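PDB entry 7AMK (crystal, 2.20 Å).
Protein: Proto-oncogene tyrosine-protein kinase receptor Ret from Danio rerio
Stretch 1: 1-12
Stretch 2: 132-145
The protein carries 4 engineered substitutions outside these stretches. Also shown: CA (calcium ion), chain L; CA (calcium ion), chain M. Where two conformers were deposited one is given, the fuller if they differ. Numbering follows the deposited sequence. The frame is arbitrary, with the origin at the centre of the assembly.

Stretch 1 (1-12) LYFPQRLYTENI
Stretch 2 132-145: PEKISNPHITENRE

The two stretches lie in one chain, at least 122 residues apart wherever they touch, and run nearly antiparallel: their end-to-end directions differ by 168°. Stretch 1 is irregular through R6 and becomes a strand at L7; stretch 2 is loop apart from the short strand 139-141. The contact centres on P4 and H139, whose CA atoms lie 4.9 Å apart, and buries 475 Å² in all.

A single strong backbone bond sets the register. P4, at phi/psi -73/1, presents its carbonyl to extended H139 (-138/144), and H139 N donates to P4 O at 2.9 Å with an angle of 152°. As a proline, P4 has no amide hydrogen to return; instead its CA lies 3.2 Å from H139 O in a CA-H...O contact. P4 O also receives a CA-H...O contact from P138 CA at 3.2 Å, so this one acceptor is served by consecutive residues. The prolines add a looser apolar touch, P4 CB to P138 CB at 4.4 Å.

H139 takes chi1 p (56°) and chi2 80°, which lays its imidazole against P4: P4 CA sits 4.1 Å from the ring centroid, 15° off the normal, a CH-pi contact over the face. F3 O approaches H139 CE1 to 3.0 Å, but its 3.4 Å approach to H139 NE2 has too poor an angle for a hydrogen bond. Proximity here does not satisfy the carbonyl through that nitrogen.

Y2, extended at -144/165, points its CA-to-CB bond toward stretch 2 with chi1 p (67°) and chi2 -83°. Its hydroxyl accepts a weak hydrogen bond from T141 N, 3.4 Å from Y2 OH at 165°: well aligned but long. The same OH lies 3.5 Å from I140 CB, while the ring edge meets I140 CA and H139 O. R144, chi1 m and chi2 m, brings CG to 4.1 Å from Y2 OH, so the aliphatic base of an arginine helps enclose the tyrosine. Its guanidinium is engaged instead by a weak bond from NH1 to N143 O (3.5 Å) and by partners elsewhere in the structure.

Q5 points away at CB, with chi1 t, chi2 t and chi3 -19°. Its NE2 donates within its own stretch to L7 O at 3.0 Å and 162°; S136 OG, 3.4 Å from Q5 NE2, is poorly angled and is satisfied elsewhere. Farther along, N11 ND2 stays 4.3 Å from E133 OE2, and N11 N donates to E10 OE1 at 2.9 Å.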

ATOM      1  N   LEU A   1     -16.906  21.634 -39.968  1.00 39.96           N
ATOM      2  CA  LEU A   1     -16.639  20.615 -40.978  1.00 27.01           C
ATOM      3  C   LEU A   1     -15.715  19.550 -40.427  1.00 22.46           C
ATOM      4  O   LEU A   1     -14.737  19.853 -39.773  1.00 23.15           O
ATOM      5  CB  LEU A   1     -16.033  21.255 -42.228  1.00 30.66           C
ATOM      6  CG  LEU A   1     -16.852  22.404 -42.853  1.00 45.61           C
ATOM      7  CD1 LEU A   1     -16.058  23.136 -43.957  1.00 35.86           C
ATOM      8  CD2 LEU A   1     -18.247  21.968 -43.362  1.00 32.85           C
ATOM      9  N   TYR A   2     -16.043  18.284 -40.648  1.00 27.39           N
ATOM     10  CA  TYR A   2     -15.062  17.239 -40.402  1.00 25.26           C
ATOM     11  C   TYR A   2     -15.250  16.161 -41.446  1.00 19.83           C
ATOM     12  O   TYR A   2     -16.260  16.122 -42.148  1.00 23.37           O
ATOM     13  CB  TYR A   2     -15.155  16.642 -38.989  1.00 33.46           C
ATOM     14  CG  TYR A   2     -16.426  15.848 -38.697  1.00 35.02           C
ATOM     15  CD1 TYR A   2     -17.583  16.494 -38.311  1.00 29.14           C
ATOM     16  CD2 TYR A   2     -16.459  14.445 -38.826  1.00 34.14           C
ATOM     17  CE1 TYR A   2     -18.741  15.804 -38.026  1.00 31.63           C
ATOM     18  CE2 TYR A   2     -17.625  13.726 -38.546  1.00 32.07           C
ATOM     19  CZ  TYR A   2     -18.776  14.424 -38.141  1.00 38.20           C
ATOM     20  OH  TYR A   2     -19.974  13.776 -37.849  1.00 33.09           O
ATOM     21  N   PHE A   3     -14.250  15.301 -41.550  1.00 28.90           N
ATOM     22  CA  PHE A   3     -14.202  14.272 -42.572  1.00 23.32           C
ATOM     23  C   PHE A   3     -14.561  12.927 -41.967  1.00 16.38           C
ATOM     24  O   PHE A   3     -13.906  12.490 -41.010  1.00 18.94           O
ATOM     25  CB  PHE A   3     -12.811  14.225 -43.187  1.00 26.36           C
ATOM     26  CG  PHE A   3     -12.451  15.444 -43.991  1.00 25.70           C
ATOM     27  CD1 PHE A   3     -13.122  15.745 -45.156  1.00 22.62           C
ATOM     28  CD2 PHE A   3     -11.403  16.259 -43.601  1.00 30.90           C
ATOM     29  CE1 PHE A   3     -12.777  16.852 -45.909  1.00 32.42           C
ATOM     30  CE2 PHE A   3     -11.049  17.379 -44.346  1.00 30.82           C
ATOM     31  CZ  PHE A   3     -11.731  17.672 -45.501  1.00 32.50           C
ATOM     32  N   PRO A   4     -15.603  12.253 -42.446  1.00 16.84           N
ATOM     33  CA  PRO A   4     -15.921  10.919 -41.926  1.00 16.73           C
ATOM     34  C   PRO A   4     -14.953   9.826 -42.394  1.00 24.15           C
ATOM     35  O   PRO A   4     -15.105   8.665 -42.001  1.00 14.25           O
ATOM     36  CB  PRO A   4     -17.329  10.677 -42.469  1.00 20.24           C
ATOM     37  CG  PRO A   4     -17.348  11.467 -43.774  1.00 23.35           C
ATOM     38  CD  PRO A   4     -16.616  12.737 -43.400  1.00 19.80           C
ATOM     39  N   GLN A   5     -13.946  10.182 -43.184  1.00 16.70           N
ATOM     40  CA  GLN A   5     -13.089   9.231 -43.863  1.00 21.08           C
ATOM     41  C   GLN A   5     -11.727   9.895 -44.046  1.00 27.44           C
ATOM     42  O   GLN A   5     -11.650  11.001 -44.586  1.00 23.27           O
ATOM     43  CB  GLN A   5     -13.734   8.855 -45.205  1.00 26.43           C
ATOM     44  CG  GLN A   5     -12.986   7.821 -45.986  1.00 30.77           C
ATOM     45  CD  GLN A   5     -13.756   7.320 -47.193  1.00 28.25           C
ATOM     46  OE1 GLN A   5     -14.978   7.471 -47.282  1.00 32.00           O
ATOM     47  NE2 GLN A   5     -13.035   6.717 -48.132  1.00 29.91           N
ATOM     48  N   ARG A   6     -10.649   9.249 -43.582  1.00 29.04           N
ATOM     49  CA  ARG A   6      -9.318   9.864 -43.637  1.00 27.32           C
ATOM     50  C   ARG A   6      -8.583   9.631 -44.952  1.00 26.93           C
ATOM     51  O   ARG A   6      -7.639  10.370 -45.256  1.00 31.76           O
ATOM     52  CB  ARG A   6      -8.420   9.337 -42.501  1.00 28.65           C
ATOM     53  CG  ARG A   6      -8.581  10.046 -41.161  1.00 41.00           C
ATOM     54  N   LEU A   7      -8.978   8.628 -45.732  1.00 26.62           N
ATOM     55  CA  LEU A   7      -8.234   8.232 -46.918  0.63 27.52           C
ATOM     56  C   LEU A   7      -9.206   7.812 -48.009  1.00 23.60           C
ATOM     57  O   LEU A   7     -10.120   7.025 -47.760  1.00 25.94           O
ATOM     58  CB  LEU A   7      -7.270   7.092 -46.581  0.63 30.04           C
ATOM     59  CG  LEU A   7      -6.558   6.386 -47.731  0.63 31.34           C
ATOM     60  CD1 LEU A   7      -5.606   7.336 -48.391  0.63 25.43           C
ATOM     61  CD2 LEU A   7      -5.818   5.167 -47.217  0.63 30.03           C
ATOM     62  N   TYR A   8      -9.016   8.342 -49.210  1.00 27.21           N
ATOM     63  CA  TYR A   8      -9.752   7.883 -50.377  1.00 21.66           C
ATOM     64  C   TYR A   8      -8.778   7.175 -51.302  1.00 26.65           C
ATOM     65  O   TYR A   8      -7.587   7.504 -51.336  1.00 26.12           O
ATOM     66  CB  TYR A   8     -10.447   9.026 -51.119  1.00 24.78           C
ATOM     67  CG  TYR A   8     -11.588   9.666 -50.363  1.00 19.74           C
ATOM     68  CD1 TYR A   8     -11.352  10.677 -49.432  1.00 23.33           C
ATOM     69  CD2 TYR A   8     -12.901   9.270 -50.588  1.00 22.38           C
ATOM     70  CE1 TYR A   8     -12.392  11.257 -48.733  1.00 19.77           C
ATOM     71  CE2 TYR A   8     -13.955   9.851 -49.903  1.00 17.33           C
ATOM     72  CZ  TYR A   8     -13.695  10.829 -48.975  1.00 16.19           C
ATOM     73  OH  TYR A   8     -14.730  11.398 -48.296  1.00 20.21           O
ATOM     74  N   THR A   9      -9.276   6.187 -52.044  1.00 19.75           N
ATOM     75  CA  THR A   9      -8.419   5.487 -52.989  1.00 31.95           C
ATOM     76  C   THR A   9      -9.194   5.199 -54.261  1.00 30.92           C
ATOM     77  O   THR A   9     -10.421   5.089 -54.252  1.00 29.34           O
ATOM     78  CB  THR A   9      -7.840   4.173 -52.414  1.00 32.08           C
ATOM     79  OG1 THR A   9      -8.898   3.231 -52.166  1.00 30.67           O
ATOM     80  CG2 THR A   9      -7.114   4.449 -51.124  1.00 25.16           C
ATOM     81  N   GLU A  10      -8.457   5.100 -55.360  1.00 31.99           N
ATOM     82  CA  GLU A  10      -9.021   4.689 -56.633  1.00 28.80           C
ATOM     83  C   GLU A  10      -7.877   4.402 -57.590  1.00 31.08           C
ATOM     84  O   GLU A  10      -6.725   4.766 -57.340  1.00 27.68           O
ATOM     85  CB  GLU A  10      -9.965   5.749 -57.215  1.00 25.91           C
ATOM     86  CG  GLU A  10     -11.458   5.449 -57.015  1.00 29.54           C
ATOM     87  CD  GLU A  10     -11.948   4.202 -57.780  1.00 40.14           C
ATOM     88  OE1 GLU A  10     -11.145   3.532 -58.484  1.00 42.61           O
ATOM     89  OE2 GLU A  10     -13.152   3.894 -57.674  1.00 27.98           O
ATOM     90  N   ASN A  11      -8.213   3.706 -58.668  1.00 28.19           N
ATOM     91  CA  ASN A  11      -7.300   3.460 -59.770  1.00 31.99           C
ATOM     92  C   ASN A  11      -7.595   4.436 -60.899  1.00 30.37           C
ATOM     93  O   ASN A  11      -8.746   4.831 -61.118  1.00 28.08           O
ATOM     94  CB  ASN A  11      -7.443   2.024 -60.279  1.00 26.55           C
ATOM     95  CG  ASN A  11      -7.346   1.011 -59.167  1.00 35.92           C
ATOM     96  OD1 ASN A  11      -6.433   1.069 -58.349  1.00 41.43           O
ATOM     97  ND2 ASN A  11      -8.304   0.094 -59.111  1.00 31.37           N
ATOM     98  N   ILE A  12      -6.548   4.828 -61.603  1.00 27.50           N
ATOM     99  CA  ILE A  12      -6.680   5.620 -62.814  1.00 23.98           C
ATOM    100  C   ILE A  12      -5.865   4.916 -63.888  1.00 28.09           C
ATOM    101  O   ILE A  12      -4.866   4.240 -63.607  1.00 25.78           O
ATOM    102  CB  ILE A  12      -6.217   7.093 -62.627  1.00 27.32           C
ATOM    103  CG1 ILE A  12      -4.786   7.162 -62.094  1.00 24.34           C
ATOM    104  CG2 ILE A  12      -7.180   7.863 -61.727  1.00 22.89           C
ATOM    105  CD1 ILE A  12      -4.266   8.590 -61.943  1.00 24.63           C
ATOM    106  N   PRO A 132     -15.814  -0.790 -53.810  1.00 37.66           N
ATOM    107  CA  PRO A 132     -14.348  -0.834 -53.763  1.00 35.72           C
ATOM    108  C   PRO A 132     -13.848  -2.151 -53.197  1.00 32.88           C
ATOM    109  O   PRO A 132     -14.524  -2.838 -52.429  1.00 37.29           O
ATOM    110  CB  PRO A 132     -13.984   0.328 -52.844  1.00 32.27           C
ATOM    111  CG  PRO A 132     -15.164   1.266 -52.937  1.00 41.38           C
ATOM    112  CD  PRO A 132     -16.370   0.411 -53.164  1.00 31.57           C
ATOM    113  N   GLU A 133     -12.627  -2.494 -53.590  1.00 45.65           N
ATOM    114  CA  GLU A 133     -12.042  -3.763 -53.181  1.00 44.24           C
ATOM    115  C   GLU A 133     -12.037  -3.902 -51.661  1.00 52.86           C
ATOM    116  O   GLU A 133     -12.578  -4.870 -51.108  1.00 49.25           O
ATOM    117  CB  GLU A 133     -10.637  -3.872 -53.761  1.00 40.11           C
ATOM    118  CG  GLU A 133     -10.628  -3.802 -55.278  1.00 50.05           C
ATOM    119  CD  GLU A 133     -10.737  -2.388 -55.813  1.00 57.56           C
ATOM    120  OE1 GLU A 133     -10.376  -1.444 -55.071  1.00 60.29           O
ATOM    121  OE2 GLU A 133     -11.180  -2.223 -56.975  1.00 54.53           O
ATOM    122  N   LYS A 134     -11.440  -2.930 -50.971  1.00 45.67           N
ATOM    123  CA  LYS A 134     -11.391  -2.881 -49.515  1.00 42.79           C
ATOM    124  C   LYS A 134     -12.137  -1.635 -49.063  1.00 45.81           C
ATOM    125  O   LYS A 134     -11.743  -0.515 -49.409  1.00 54.69           O
ATOM    126  CB  LYS A 134      -9.944  -2.851 -49.016  1.00 51.19           C
ATOM    127  N   ILE A 135     -13.208  -1.824 -48.300  1.00 51.70           N
ATOM    128  CA  ILE A 135     -14.084  -0.723 -47.911  1.00 55.11           C
ATOM    129  C   ILE A 135     -13.649  -0.199 -46.546  1.00 54.56           C
ATOM    130  O   ILE A 135     -13.730  -0.910 -45.542  1.00 60.11           O
ATOM    131  CB  ILE A 135     -15.559  -1.158 -47.891  1.00 61.01           C
ATOM    132  N   SER A 136     -13.182   1.044 -46.510  1.00 50.12           N
ATOM    133  CA  SER A 136     -12.827   1.699 -45.258  1.00 48.55           C
ATOM    134  C   SER A 136     -14.085   2.119 -44.499  1.00 40.52           C
ATOM    135  O   SER A 136     -15.068   2.558 -45.100  1.00 40.59           O
ATOM    136  CB  SER A 136     -11.972   2.922 -45.557  1.00 46.34           C
ATOM    137  OG  SER A 136     -12.668   3.763 -46.473  1.00 54.04           O
ATOM    138  N   ASN A 137     -14.053   1.992 -43.171  1.00 21.37           N
ATOM    139  CA  ASN A 137     -15.264   2.223 -42.377  1.00 31.73           C
ATOM    140  C   ASN A 137     -15.364   3.683 -41.938  1.00 19.65           C
ATOM    141  O   ASN A 137     -14.423   4.206 -41.327  1.00 20.63           O
ATOM    142  CB  ASN A 137     -15.304   1.318 -41.162  1.00 28.88           C
ATOM    143  CG  ASN A 137     -15.526  -0.136 -41.526  1.00 31.04           C
ATOM    144  OD1 ASN A 137     -16.364  -0.473 -42.385  1.00 20.74           O
ATOM    145  ND2 ASN A 137     -14.777  -1.014 -40.862  1.00 25.63           N
ATOM    146  N   PRO A 138     -16.446   4.374 -42.229  1.00 13.94           N
ATOM    147  CA  PRO A 138     -16.508   5.797 -41.883  1.00 20.63           C
ATOM    148  C   PRO A 138     -16.683   5.973 -40.378  1.00 18.04           C
ATOM    149  O   PRO A 138     -16.891   5.020 -39.620  1.00 16.11           O
ATOM    150  CB  PRO A 138     -17.712   6.308 -42.693  1.00 14.34           C
ATOM    151  CG  PRO A 138     -18.539   5.098 -42.968  1.00 21.23           C
ATOM    152  CD  PRO A 138     -17.597   3.928 -43.026  1.00 14.39           C
ATOM    153  N   HIS A 139     -16.533   7.213 -39.935  1.00 15.64           N
ATOM    154  CA  HIS A 139     -16.773   7.528 -38.541  1.00 14.00           C
ATOM    155  C   HIS A 139     -17.520   8.833 -38.496  1.00 17.53           C
ATOM    156  O   HIS A 139     -17.300   9.697 -39.342  1.00 16.14           O
ATOM    157  CB  HIS A 139     -15.474   7.637 -37.729  1.00 14.55           C
ATOM    158  CG  HIS A 139     -14.499   8.636 -38.278  1.00 32.64           C
ATOM    159  ND1 HIS A 139     -14.608   9.993 -38.050  1.00 33.27           N
ATOM    160  CD2 HIS A 139     -13.399   8.474 -39.058  1.00 32.41           C
ATOM    161  CE1 HIS A 139     -13.616  10.623 -38.659  1.00 30.59           C
ATOM    162  NE2 HIS A 139     -12.871   9.725 -39.280  1.00 31.12           N
ATOM    163  N   ILE A 140     -18.432   8.955 -37.539  1.00 17.66           N
ATOM    164  CA  ILE A 140     -19.052  10.231 -37.232  1.00 18.38           C
ATOM    165  C   ILE A 140     -18.986  10.412 -35.720  1.00 17.36           C
ATOM    166  O   ILE A 140     -18.764   9.464 -34.967  1.00 15.92           O
ATOM    167  CB  ILE A 140     -20.503  10.301 -37.735  1.00 18.72           C
ATOM    168  CG1 ILE A 140     -21.269   9.093 -37.204  1.00 27.04           C
ATOM    169  CG2 ILE A 140     -20.559  10.237 -39.227  1.00 19.22           C
ATOM    170  CD1 ILE A 140     -22.734   9.126 -37.518  1.00 25.13           C
ATOM    171  N   THR A 141     -19.197  11.639 -35.279  1.00 20.30           N
ATOM    172  CA  THR A 141     -19.253  11.913 -33.856  1.00 24.19           C
ATOM    173  C   THR A 141     -20.710  11.965 -33.417  1.00 21.98           C
ATOM    174  O   THR A 141     -21.589  12.345 -34.190  1.00 23.51           O
ATOM    175  CB  THR A 141     -18.534  13.217 -33.510  1.00 22.06           C
ATOM    176  OG1 THR A 141     -17.184  13.130 -33.966  1.00 27.28           O
ATOM    177  CG2 THR A 141     -18.524  13.464 -31.975  1.00 21.95           C
ATOM    178  N   GLU A 142     -20.957  11.542 -32.178  1.00 18.61           N
ATOM    179  CA  GLU A 142     -22.304  11.594 -31.620  1.00 19.07           C
ATOM    180  C   GLU A 142     -22.802  13.047 -31.575  1.00 20.28           C
ATOM    181  O   GLU A 142     -22.029  14.004 -31.697  1.00 20.93           O
ATOM    182  CB  GLU A 142     -22.305  10.949 -30.227  1.00 19.49           C
ATOM    183  CG  GLU A 142     -21.445  11.685 -29.218  1.00 20.67           C
ATOM    184  CD  GLU A 142     -21.697  11.278 -27.780  1.00 21.48           C
ATOM    185  OE1 GLU A 142     -22.735  10.651 -27.472  1.00 21.32           O
ATOM    186  OE2 GLU A 142     -20.824  11.595 -26.953  1.00 22.40           O
ATOM    187  N   ASN A 143     -24.120  13.205 -31.452  1.00 22.23           N
ATOM    188  CA  ASN A 143     -24.765  14.524 -31.236  1.00 24.79           C
ATOM    189  C   ASN A 143     -24.469  15.519 -32.361  1.00 30.65           C
ATOM    190  O   ASN A 143     -24.246  16.707 -32.114  1.00 28.24           O
ATOM    191  CB  ASN A 143     -24.354  15.150 -29.902  1.00 23.57           C
ATOM    192  CG  ASN A 143     -24.596  14.241 -28.725  1.00 23.59           C
ATOM    193  OD1 ASN A 143     -25.524  13.441 -28.723  1.00 23.09           O
ATOM    194  ND2 ASN A 143     -23.745  14.353 -27.710  1.00 24.32           N
ATOM    195  N   ARG A 144     -24.467  15.046 -33.603  1.00 26.35           N
ATOM    196  CA  ARG A 144     -24.125  15.879 -34.746  1.00 31.14           C
ATOM    197  C   ARG A 144     -25.236  15.845 -35.785  1.00 25.34           C
ATOM    198  O   ARG A 144     -26.028  14.901 -35.850  1.00 28.41           O
ATOM    199  CB  ARG A 144     -22.816  15.431 -35.419  1.00 23.39           C
ATOM    200  CG  ARG A 144     -21.578  15.682 -34.625  1.00 25.47           C
ATOM    201  CD  ARG A 144     -21.335  17.159 -34.455  1.00 31.28           C
ATOM    202  NE  ARG A 144     -20.043  17.392 -33.816  1.00 41.66           N
ATOM    203  CZ  ARG A 144     -19.865  17.457 -32.504  1.00 43.20           C
ATOM    204  NH1 ARG A 144     -20.876  17.326 -31.666  1.00 38.20           N
ATOM    205  NH2 ARG A 144     -18.642  17.660 -32.021  1.00 46.22           N
ATOM    206  N   GLU A 145     -25.208  16.855 -36.646  1.00 22.70           N
ATOM    207  CA  GLU A 145     -26.212  17.047 -37.683  1.00 31.03           C
ATOM    208  C   GLU A 145     -26.170  15.929 -38.732  1.00 29.82           C
ATOM    209  O   GLU A 145     -25.101  15.616 -39.277  1.00 23.03           O
ATOM    210  CB  GLU A 145     -25.988  18.405 -38.358  1.00 32.07           C
ATOM    211  CG  GLU A 145     -26.426  18.479 -39.826  1.00 41.63           C
ATOM    212  CD  GLU A 145     -27.157  19.785 -40.152  1.00 48.67           C
ATOM    213  OE1 GLU A 145     -27.891  20.285 -39.271  1.00 55.25           O
ATOM    214  OE2 GLU A 145     -27.011  20.306 -41.282  1.00 53.31           O
TER
HETATM  215 CA    CA L 601     -24.122  10.749 -25.673  1.00 22.02          CA
HETATM  216 CA    CA M 602     -20.347  11.060 -24.684  1.00 17.96          CA
HETATM  217  O   HOH W   1     -25.396  10.869 -23.716  1.00 32.25           O
HETATM  218  O   HOH W   2     -25.686  11.773 -27.059  1.00 21.76           O